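Side-chain contacts in Nsp15 (Middle East respiratory syndrome-related coronavirus, PDB 5YVD), which probably cleaves RNA on the 3' side of uridylates, as an endoribonuclease of the EndoU family encoded by the coronavirus replicase: residues 81-86 against 119-124; 252-257 against 277-282. One frame throughout, in Å; residues are numbered along the deposited sequence.

Interaction 1: 81-86 against 119-124. Unlike the reference sequence in segment 119-124: C123 (reference Gly).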
ATOM      1  N   TYR A  81     -12.847  26.754 -13.648  1.00 46.26           N
ATOM      2  CA  TYR A  81     -13.211  26.544 -15.046  1.00 43.60           C
ATOM      3  C   TYR A  81     -12.015  26.551 -15.957  1.00 44.41           C
ATOM      4  O   TYR A  81     -11.464  27.598 -16.264  1.00 47.71           O
ATOM      5  CB  TYR A  81     -14.173  27.626 -15.521  1.00 43.12           C
ATOM      6  CG  TYR A  81     -14.708  27.420 -16.935  1.00 42.50           C
ATOM      7  CD1 TYR A  81     -14.248  28.198 -17.999  1.00 40.02           C
ATOM      8  CD2 TYR A  81     -15.691  26.453 -17.205  1.00 40.81           C
ATOM      9  CE1 TYR A  81     -14.742  28.031 -19.279  1.00 38.53           C
ATOM     10  CE2 TYR A  81     -16.189  26.279 -18.493  1.00 41.52           C
ATOM     11  CZ  TYR A  81     -15.709  27.069 -19.534  1.00 39.70           C
ATOM     12  OH  TYR A  81     -16.216  26.920 -20.820  1.00 35.63           O
ATOM     13  N   LYS A  82     -11.635  25.363 -16.396  1.00 47.39           N
ATOM     14  CA  LYS A  82     -10.601  25.172 -17.404  1.00 48.57           C
ATOM     15  C   LYS A  82      -9.220  25.473 -16.867  1.00 43.49           C
ATOM     16  O   LYS A  82      -8.275  25.614 -17.628  1.00 44.14           O
ATOM     17  CB  LYS A  82     -10.906  25.953 -18.686  1.00 51.20           C
ATOM     18  CG  LYS A  82     -11.883  25.234 -19.605  1.00 54.63           C
ATOM     19  CD  LYS A  82     -12.179  26.080 -20.841  1.00 59.73           C
ATOM     20  CE  LYS A  82     -12.337  25.230 -22.092  1.00 64.31           C
ATOM     21  NZ  LYS A  82     -13.434  24.234 -21.944  1.00 65.29           N
ATOM     22  N   PHE A  83      -9.103  25.513 -15.551  1.00 37.71           N
ATOM     23  CA  PHE A  83      -7.801  25.540 -14.921  1.00 37.64           C
ATOM     24  C   PHE A  83      -7.901  24.867 -13.570  1.00 35.90           C
ATOM     25  O   PHE A  83      -8.967  24.539 -13.104  1.00 35.65           O
ATOM     26  CB  PHE A  83      -7.244  26.981 -14.789  1.00 38.30           C
ATOM     27  CG  PHE A  83      -7.990  27.851 -13.807  1.00 36.87           C
ATOM     28  CD1 PHE A  83      -9.151  28.502 -14.184  1.00 35.39           C
ATOM     29  CD2 PHE A  83      -7.527  28.024 -12.513  1.00 37.34           C
ATOM     30  CE1 PHE A  83      -9.843  29.283 -13.282  1.00 35.80           C
ATOM     31  CE2 PHE A  83      -8.226  28.819 -11.608  1.00 36.39           C
ATOM     32  CZ  PHE A  83      -9.380  29.446 -11.995  1.00 34.92           C
ATOM     33  N   VAL A  84      -6.760  24.680 -12.946  1.00 37.20           N
ATOM     34  CA  VAL A  84      -6.684  23.996 -11.676  1.00 36.31           C
ATOM     35  C   VAL A  84      -5.615  24.702 -10.867  1.00 32.68           C
ATOM     36  O   VAL A  84      -4.629  25.198 -11.423  1.00 31.74           O
ATOM     37  CB  VAL A  84      -6.351  22.507 -11.905  1.00 38.93           C
ATOM     38  CG1 VAL A  84      -4.861  22.224 -11.743  1.00 37.90           C
ATOM     39  CG2 VAL A  84      -7.204  21.632 -11.008  1.00 38.87           C
ATOM     40  N   LEU A  85      -5.839  24.782  -9.565  1.00 31.49           N
ATOM     41  CA  LEU A  85      -4.997  25.576  -8.695  1.00 30.55           C
ATOM     42  C   LEU A  85      -4.300  24.678  -7.710  1.00 31.44           C
ATOM     43  O   LEU A  85      -4.971  23.940  -6.973  1.00 29.31           O
ATOM     44  CB  LEU A  85      -5.849  26.590  -7.958  1.00 30.59           C
ATOM     45  CG  LEU A  85      -6.355  27.787  -8.778  1.00 30.74           C
ATOM     46  CD1 LEU A  85      -7.183  28.706  -7.887  1.00 31.40           C
ATOM     47  CD2 LEU A  85      -5.220  28.593  -9.399  1.00 29.70           C
ATOM     48  N   TRP A  86      -2.961  24.729  -7.705  1.00 33.28           N
ATOM     49  CA  TRP A  86      -2.145  23.919  -6.777  1.00 36.30           C
ATOM     50  C   TRP A  86      -1.916  24.669  -5.481  1.00 37.38           C
ATOM     51  O   TRP A  86      -1.542  25.844  -5.507  1.00 44.01           O
ATOM     52  CB  TRP A  86      -0.798  23.534  -7.397  1.00 35.63           C
ATOM     53  CG  TRP A  86      -0.067  22.418  -6.678  1.00 36.53           C
ATOM     54  CD1 TRP A  86       1.101  22.517  -5.968  1.00 36.67           C
ATOM     55  CD2 TRP A  86      -0.444  21.032  -6.622  1.00 35.37           C
ATOM     56  NE1 TRP A  86       1.477  21.276  -5.482  1.00 33.76           N
ATOM     57  CE2 TRP A  86       0.546  20.352  -5.861  1.00 32.81           C
ATOM     58  CE3 TRP A  86      -1.513  20.295  -7.145  1.00 34.95           C
ATOM     59  CZ2 TRP A  86       0.486  18.983  -5.603  1.00 32.39           C
ATOM     60  CZ3 TRP A  86      -1.554  18.896  -6.899  1.00 33.78           C
ATOM     61  CH2 TRP A  86      -0.568  18.273  -6.134  1.00 31.61           C
ATOM     62  N   ILE A 119     -10.142  35.830 -16.007  1.00 38.65           N
ATOM     63  CA  ILE A 119      -9.951  36.649 -17.197  1.00 36.16           C
ATOM     64  C   ILE A 119      -8.791  36.161 -18.076  1.00 35.98           C
ATOM     65  O   ILE A 119      -8.802  36.362 -19.274  1.00 34.19           O
ATOM     66  CB  ILE A 119      -9.726  38.125 -16.815  1.00 36.91           C
ATOM     67  CG1 ILE A 119      -9.786  39.059 -18.039  1.00 37.80           C
ATOM     68  CG2 ILE A 119      -8.382  38.309 -16.138  1.00 37.79           C
ATOM     69  CD1 ILE A 119     -11.016  39.907 -18.104  1.00 39.68           C
ATOM     70  N   ARG A 120      -7.773  35.545 -17.490  1.00 40.43           N
ATOM     71  CA  ARG A 120      -6.604  35.130 -18.279  1.00 40.19           C
ATOM     72  C   ARG A 120      -6.872  33.930 -19.198  1.00 39.36           C
ATOM     73  O   ARG A 120      -6.055  33.629 -20.062  1.00 35.91           O
ATOM     74  CB  ARG A 120      -5.400  34.866 -17.380  1.00 40.10           C
ATOM     75  CG  ARG A 120      -4.773  36.155 -16.878  1.00 41.45           C
ATOM     76  CD  ARG A 120      -3.946  35.971 -15.613  1.00 41.48           C
ATOM     77  NE  ARG A 120      -4.785  35.619 -14.464  1.00 41.88           N
ATOM     78  CZ  ARG A 120      -4.335  35.431 -13.233  1.00 40.50           C
ATOM     79  NH1 ARG A 120      -3.032  35.554 -12.932  1.00 40.57           N
ATOM     80  NH2 ARG A 120      -5.200  35.114 -12.298  1.00 42.22           N
ATOM     81  N   ASP A 121      -8.016  33.267 -19.024  1.00 40.97           N
ATOM     82  CA  ASP A 121      -8.436  32.210 -19.944  1.00 41.64           C
ATOM     83  C   ASP A 121      -9.372  32.796 -20.989  1.00 44.74           C
ATOM     84  O   ASP A 121     -10.398  33.398 -20.662  1.00 47.36           O
ATOM     85  CB  ASP A 121      -9.115  31.088 -19.190  1.00 40.22           C
ATOM     86  CG  ASP A 121      -8.256  30.545 -18.085  1.00 41.59           C
ATOM     87  OD1 ASP A 121      -7.038  30.397 -18.321  1.00 39.42           O
ATOM     88  OD2 ASP A 121      -8.797  30.289 -16.980  1.00 45.07           O
ATOM     89  N   ASN A 122      -8.981  32.655 -22.250  1.00 49.40           N
ATOM     90  CA  ASN A 122      -9.769  33.140 -23.371  1.00 53.25           C
ATOM     91  C   ASN A 122     -11.226  32.666 -23.208  1.00 50.36           C
ATOM     92  O   ASN A 122     -11.473  31.512 -22.883  1.00 48.16           O
ATOM     93  CB  ASN A 122      -9.139  32.673 -24.699  1.00 55.73           C
ATOM     94  CG  ASN A 122      -9.874  33.196 -25.918  1.00 61.21           C
ATOM     95  OD1 ASN A 122     -10.321  32.430 -26.773  1.00 58.78           O
ATOM     96  ND2 ASN A 122     -10.014  34.509 -25.998  1.00 64.11           N
ATOM     97  N   CYS A 123     -12.154  33.613 -23.330  1.00 52.78           N
ATOM     98  CA  CYS A 123     -13.605  33.378 -23.322  1.00 55.74           C
ATOM     99  C   CYS A 123     -14.238  33.039 -21.980  1.00 51.28           C
ATOM    100  O   CYS A 123     -15.431  32.771 -21.934  1.00 55.50           O
ATOM    101  CB  CYS A 123     -14.007  32.332 -24.377  1.00 62.37           C
ATOM    102  SG  CYS A 123     -13.657  32.877 -26.068  1.00 70.66           S
ATOM    103  N   SER A 124     -13.475  33.073 -20.890  1.00 50.85           N
ATOM    104  CA  SER A 124     -14.043  32.803 -19.547  1.00 48.72           C
ATOM    105  C   SER A 124     -14.961  33.920 -19.038  1.00 48.10           C
ATOM    106  O   SER A 124     -15.970  33.659 -18.393  1.00 49.31           O
ATOM    107  CB  SER A 124     -12.945  32.564 -18.524  1.00 45.41           C
ATOM    108  OG  SER A 124     -12.412  31.278 -18.682  1.00 45.49           O
TER
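Two first torsions set up the contact between Y81, F83, D121 and S124. The Y81 ring carbon CG stands anti to the backbone N (chi1 -175°), which carries the ring out to S124. F83 takes the less common setting, with CG between its backbone N and carbonyl carbon (chi1 69°), and this turns its ring toward D121.

D121 is the residue most covered by the other segment. Its OD2 lies 3.3 Å from F83 CD1, and the approach is oblique to the ring. The two side chains run roughly at right angles, with the ring and carboxylate planes 42° apart. The other oxygen, OD1, has the stronger polar partner: it forms a salt bridge with R64. R64 also makes a cation-pi contact with F83, so one arginine serves both the carboxylate and the ring.

S124 meets Y81 at the ring edge, near the ring plane. Its OG sits 3.7 Å from Y81 CD1. This is van der Waals contact, and no hydrogen bond joins the two segments.

D121 to S124 form a type II beta turn, with a hydrogen bond from S124 N to D121 O (3.1 Å). C123 is the N-cap of the helix that follows.

The contact lies in the middle domain. Segment 81-86 connects strands 79-80 and 86-87. Segment 119-124 leads from strand 115-118 into helix 124-129. Strands 79-80 and 115-118 are parallel neighbours in one mixed sheet, and the contact joins the loops that leave them.

Interaction 2: 252-257 against 277-282. Unlike the reference sequence in segment 252-257: R254 (reference Lys).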
ATOM      1  N   TYR A 252       4.079  35.419  16.471  1.00 36.86           N
ATOM      2  CA  TYR A 252       5.383  35.474  15.807  1.00 39.65           C
ATOM      3  C   TYR A 252       6.441  36.054  16.743  1.00 42.89           C
ATOM      4  O   TYR A 252       7.519  35.451  16.946  1.00 47.39           O
ATOM      5  CB  TYR A 252       5.302  36.328  14.552  1.00 39.43           C
ATOM      6  CG  TYR A 252       6.625  36.698  13.945  1.00 39.40           C
ATOM      7  CD1 TYR A 252       7.102  37.988  14.027  1.00 41.47           C
ATOM      8  CD2 TYR A 252       7.386  35.766  13.264  1.00 41.71           C
ATOM      9  CE1 TYR A 252       8.309  38.335  13.463  1.00 43.33           C
ATOM     10  CE2 TYR A 252       8.592  36.104  12.685  1.00 40.27           C
ATOM     11  CZ  TYR A 252       9.046  37.389  12.795  1.00 42.48           C
ATOM     12  OH  TYR A 252      10.243  37.751  12.235  1.00 46.83           O
ATOM     13  N   LYS A 253       6.135  37.214  17.321  1.00 38.42           N
ATOM     14  CA  LYS A 253       7.112  37.906  18.152  1.00 39.46           C
ATOM     15  C   LYS A 253       7.562  36.967  19.224  1.00 38.12           C
ATOM     16  O   LYS A 253       8.743  36.866  19.545  1.00 38.30           O
ATOM     17  CB  LYS A 253       6.503  39.148  18.803  1.00 40.53           C
ATOM     18  CG  LYS A 253       7.434  39.825  19.774  1.00 40.01           C
ATOM     19  CD  LYS A 253       6.890  41.158  20.225  1.00 42.58           C
ATOM     20  CE  LYS A 253       7.781  41.776  21.295  1.00 42.62           C
ATOM     21  NZ  LYS A 253       7.774  40.961  22.536  1.00 42.09           N
ATOM     22  N   ARG A 254       6.588  36.266  19.764  1.00 38.39           N
ATOM     23  CA  ARG A 254       6.821  35.396  20.869  1.00 40.36           C
ATOM     24  C   ARG A 254       7.730  34.248  20.493  1.00 40.64           C
ATOM     25  O   ARG A 254       8.739  34.025  21.141  1.00 40.32           O
ATOM     26  CB  ARG A 254       5.497  34.851  21.368  1.00 41.96           C
ATOM     27  CG  ARG A 254       5.649  33.769  22.415  1.00 45.24           C
ATOM     28  CD  ARG A 254       6.237  34.349  23.680  1.00 50.00           C
ATOM     29  NE  ARG A 254       6.820  33.323  24.519  1.00 55.40           N
ATOM     30  CZ  ARG A 254       7.430  33.558  25.674  1.00 61.54           C
ATOM     31  NH1 ARG A 254       7.526  34.793  26.166  1.00 66.67           N
ATOM     32  NH2 ARG A 254       7.942  32.539  26.342  1.00 64.46           N
ATOM     33  N   GLN A 255       7.365  33.526  19.443  1.00 41.83           N
ATOM     34  CA  GLN A 255       8.015  32.253  19.142  1.00 45.34           C
ATOM     35  C   GLN A 255       9.441  32.414  18.599  1.00 47.55           C
ATOM     36  O   GLN A 255      10.266  31.505  18.733  1.00 45.84           O
ATOM     37  CB  GLN A 255       7.157  31.428  18.193  1.00 44.70           C
ATOM     38  CG  GLN A 255       7.275  31.817  16.751  1.00 46.85           C
ATOM     39  CD  GLN A 255       8.438  31.154  16.082  1.00 47.71           C
ATOM     40  OE1 GLN A 255       8.794  30.051  16.437  1.00 52.50           O
ATOM     41  NE2 GLN A 255       9.033  31.820  15.101  1.00 49.37           N
ATOM     42  N   GLN A 256       9.704  33.570  17.990  1.00 48.82           N
ATOM     43  CA  GLN A 256      11.039  33.958  17.568  1.00 49.20           C
ATOM     44  C   GLN A 256      12.007  34.120  18.736  1.00 48.68           C
ATOM     45  O   GLN A 256      13.214  34.237  18.512  1.00 44.31           O
ATOM     46  CB  GLN A 256      10.982  35.277  16.814  1.00 51.98           C
ATOM     47  CG  GLN A 256      10.545  35.148  15.377  1.00 54.01           C
ATOM     48  CD  GLN A 256      11.706  35.193  14.411  1.00 53.76           C
ATOM     49  OE1 GLN A 256      12.475  36.165  14.378  1.00 58.50           O
ATOM     50  NE2 GLN A 256      11.825  34.161  13.597  1.00 53.14           N
ATOM     51  N   GLU A 257      11.488  34.157  19.964  1.00 46.84           N
ATOM     52  CA  GLU A 257      12.343  34.070  21.156  1.00 47.25           C
ATOM     53  C   GLU A 257      12.735  32.616  21.446  1.00 46.62           C
ATOM     54  O   GLU A 257      13.387  32.350  22.441  1.00 47.78           O
ATOM     55  CB  GLU A 257      11.662  34.705  22.393  1.00 44.28           C
ATOM     56  CG  GLU A 257      11.412  36.195  22.261  1.00 44.12           C
ATOM     57  CD  GLU A 257      10.555  36.782  23.378  1.00 46.69           C
ATOM     58  OE1 GLU A 257       9.649  36.098  23.894  1.00 48.50           O
ATOM     59  OE2 GLU A 257      10.761  37.958  23.724  1.00 45.54           O
ATOM     60  N   ILE A 277      -0.557  25.041  21.322  1.00 44.12           N
ATOM     61  CA  ILE A 277       0.680  25.724  21.662  1.00 43.84           C
ATOM     62  C   ILE A 277       1.167  25.419  23.058  1.00 41.52           C
ATOM     63  O   ILE A 277       0.394  25.324  24.017  1.00 36.43           O
ATOM     64  CB  ILE A 277       0.576  27.256  21.529  1.00 45.11           C
ATOM     65  CG1 ILE A 277      -0.310  27.631  20.351  1.00 45.76           C
ATOM     66  CG2 ILE A 277       1.972  27.875  21.367  1.00 43.58           C
ATOM     67  CD1 ILE A 277      -0.216  29.097  19.980  1.00 47.82           C
ATOM     68  N   THR A 278       2.483  25.312  23.153  1.00 41.41           N
ATOM     69  CA  THR A 278       3.152  25.040  24.404  1.00 43.95           C
ATOM     70  C   THR A 278       4.341  25.982  24.529  1.00 40.59           C
ATOM     71  O   THR A 278       5.016  26.259  23.547  1.00 38.07           O
ATOM     72  CB  THR A 278       3.621  23.572  24.437  1.00 47.45           C
ATOM     73  OG1 THR A 278       2.573  22.728  23.944  1.00 50.35           O
ATOM     74  CG2 THR A 278       4.005  23.137  25.845  1.00 48.87           C
ATOM     75  N   GLU A 279       4.569  26.506  25.729  1.00 44.17           N
ATOM     76  CA  GLU A 279       5.737  27.353  26.010  1.00 42.88           C
ATOM     77  C   GLU A 279       6.704  26.504  26.816  1.00 42.38           C
ATOM     78  O   GLU A 279       6.307  25.863  27.795  1.00 38.74           O
ATOM     79  CB  GLU A 279       5.326  28.595  26.787  1.00 42.94           C
ATOM     80  CG  GLU A 279       6.306  29.754  26.710  1.00 46.35           C
ATOM     81  CD  GLU A 279       7.416  29.735  27.759  1.00 48.30           C
ATOM     82  OE1 GLU A 279       7.498  28.807  28.605  1.00 48.86           O
ATOM     83  OE2 GLU A 279       8.235  30.676  27.733  1.00 49.27           O
ATOM     84  N   THR A 280       7.971  26.501  26.413  1.00 42.81           N
ATOM     85  CA  THR A 280       8.930  25.504  26.922  1.00 43.48           C
ATOM     86  C   THR A 280       9.729  25.920  28.182  1.00 45.96           C
ATOM     87  O   THR A 280      10.559  25.142  28.684  1.00 46.45           O
ATOM     88  CB  THR A 280       9.865  25.023  25.787  1.00 43.44           C
ATOM     89  OG1 THR A 280      10.555  26.139  25.191  1.00 42.02           O
ATOM     90  CG2 THR A 280       9.049  24.299  24.715  1.00 41.23           C
ATOM     91  N   ASN A 281       9.468  27.115  28.719  1.00 43.23           N
ATOM     92  CA  ASN A 281       9.956  27.435  30.051  1.00 42.63           C
ATOM     93  C   ASN A 281       8.911  27.149  31.108  1.00 43.61           C
ATOM     94  O   ASN A 281       9.203  26.590  32.154  1.00 45.88           O
ATOM     95  CB  ASN A 281      10.339  28.898  30.165  1.00 45.41           C
ATOM     96  CG  ASN A 281      11.466  29.278  29.247  1.00 44.46           C
ATOM     97  OD1 ASN A 281      12.413  28.522  29.038  1.00 46.41           O
ATOM     98  ND2 ASN A 281      11.365  30.461  28.682  1.00 44.77           N
ATOM     99  N   THR A 282       7.685  27.550  30.839  1.00 42.98           N
ATOM    100  CA  THR A 282       6.647  27.552  31.853  1.00 41.29           C
ATOM    101  C   THR A 282       5.715  26.356  31.721  1.00 41.00           C
ATOM    102  O   THR A 282       4.850  26.120  32.565  1.00 43.62           O
ATOM    103  CB  THR A 282       5.798  28.799  31.669  1.00 40.15           C
ATOM    104  OG1 THR A 282       5.018  28.644  30.488  1.00 35.94           O
ATOM    105  CG2 THR A 282       6.691  30.032  31.528  1.00 41.08           C
TER
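A salt-bridge network of R254, E257 and E279 links the end region of helix 248-255 to the end of strand 273-279 in the endoribonuclease domain. R254 reaches from the helix and E279 from the strand, which is the middle one of a three-stranded antiparallel sheet.

R254 NH2 and E279 OE2 are modelled too close together, so the pairing of charges is plausible but its detailed geometry is doubtful. As modelled, OE2 lies at the edge of the guanidinium, near its plane, and the two side chains cross at about a right angle. The R254 chain bends at its second torsion (chi2 67°), which swings the guanidinium from the helix toward E279. E257 is the second acid of the network, with OE1 3.4 Å from R254 NH1. This oxygen lies well out of the guanidinium plane, and no N-H points at it, so the attraction is one of charge alone.

The other carboxylate oxygen of E279 is turned to the loop just after its own strand. OE1 accepts from N281 N (2.6 Å), which comes from above the carboxylate plane, 49° out of it. It also accepts from T282 N (2.6 Å), nearly along the C-O axis, with an N-H...O angle of 158°. E279 thus ties down the turn that follows its strand. R254 also makes a cation-pi contact with F237, whose backbone O is a partner of T282 OG1.

E279 is buried. OE1 takes the two backbone amides, while OE2 lies toward the arginine. The nearby positive charge and these N-H groups would probably stabilise the ionised carboxylate.

How the interactions relate
From the N terminus the chain passes the oligomerisation region and enters the middle domain, where interaction 1 closes a loop of 32 residues that contains strands 92-93 and 115-118. It then runs on into the endoribonuclease domain. There interaction 2 closes a shorter loop of 19 residues, which includes strand 260-263. The two are in series: the first closes before the second opens, so they neither nest nor cross. Their centres are 42 Å apart, on opposite sides of the chain's centre, and their nearest atoms are about 23 Å apart. Interaction 1 ties together loops beside a mixed sheet. Interaction 2 ties a helix to a three-stranded antiparallel sheet.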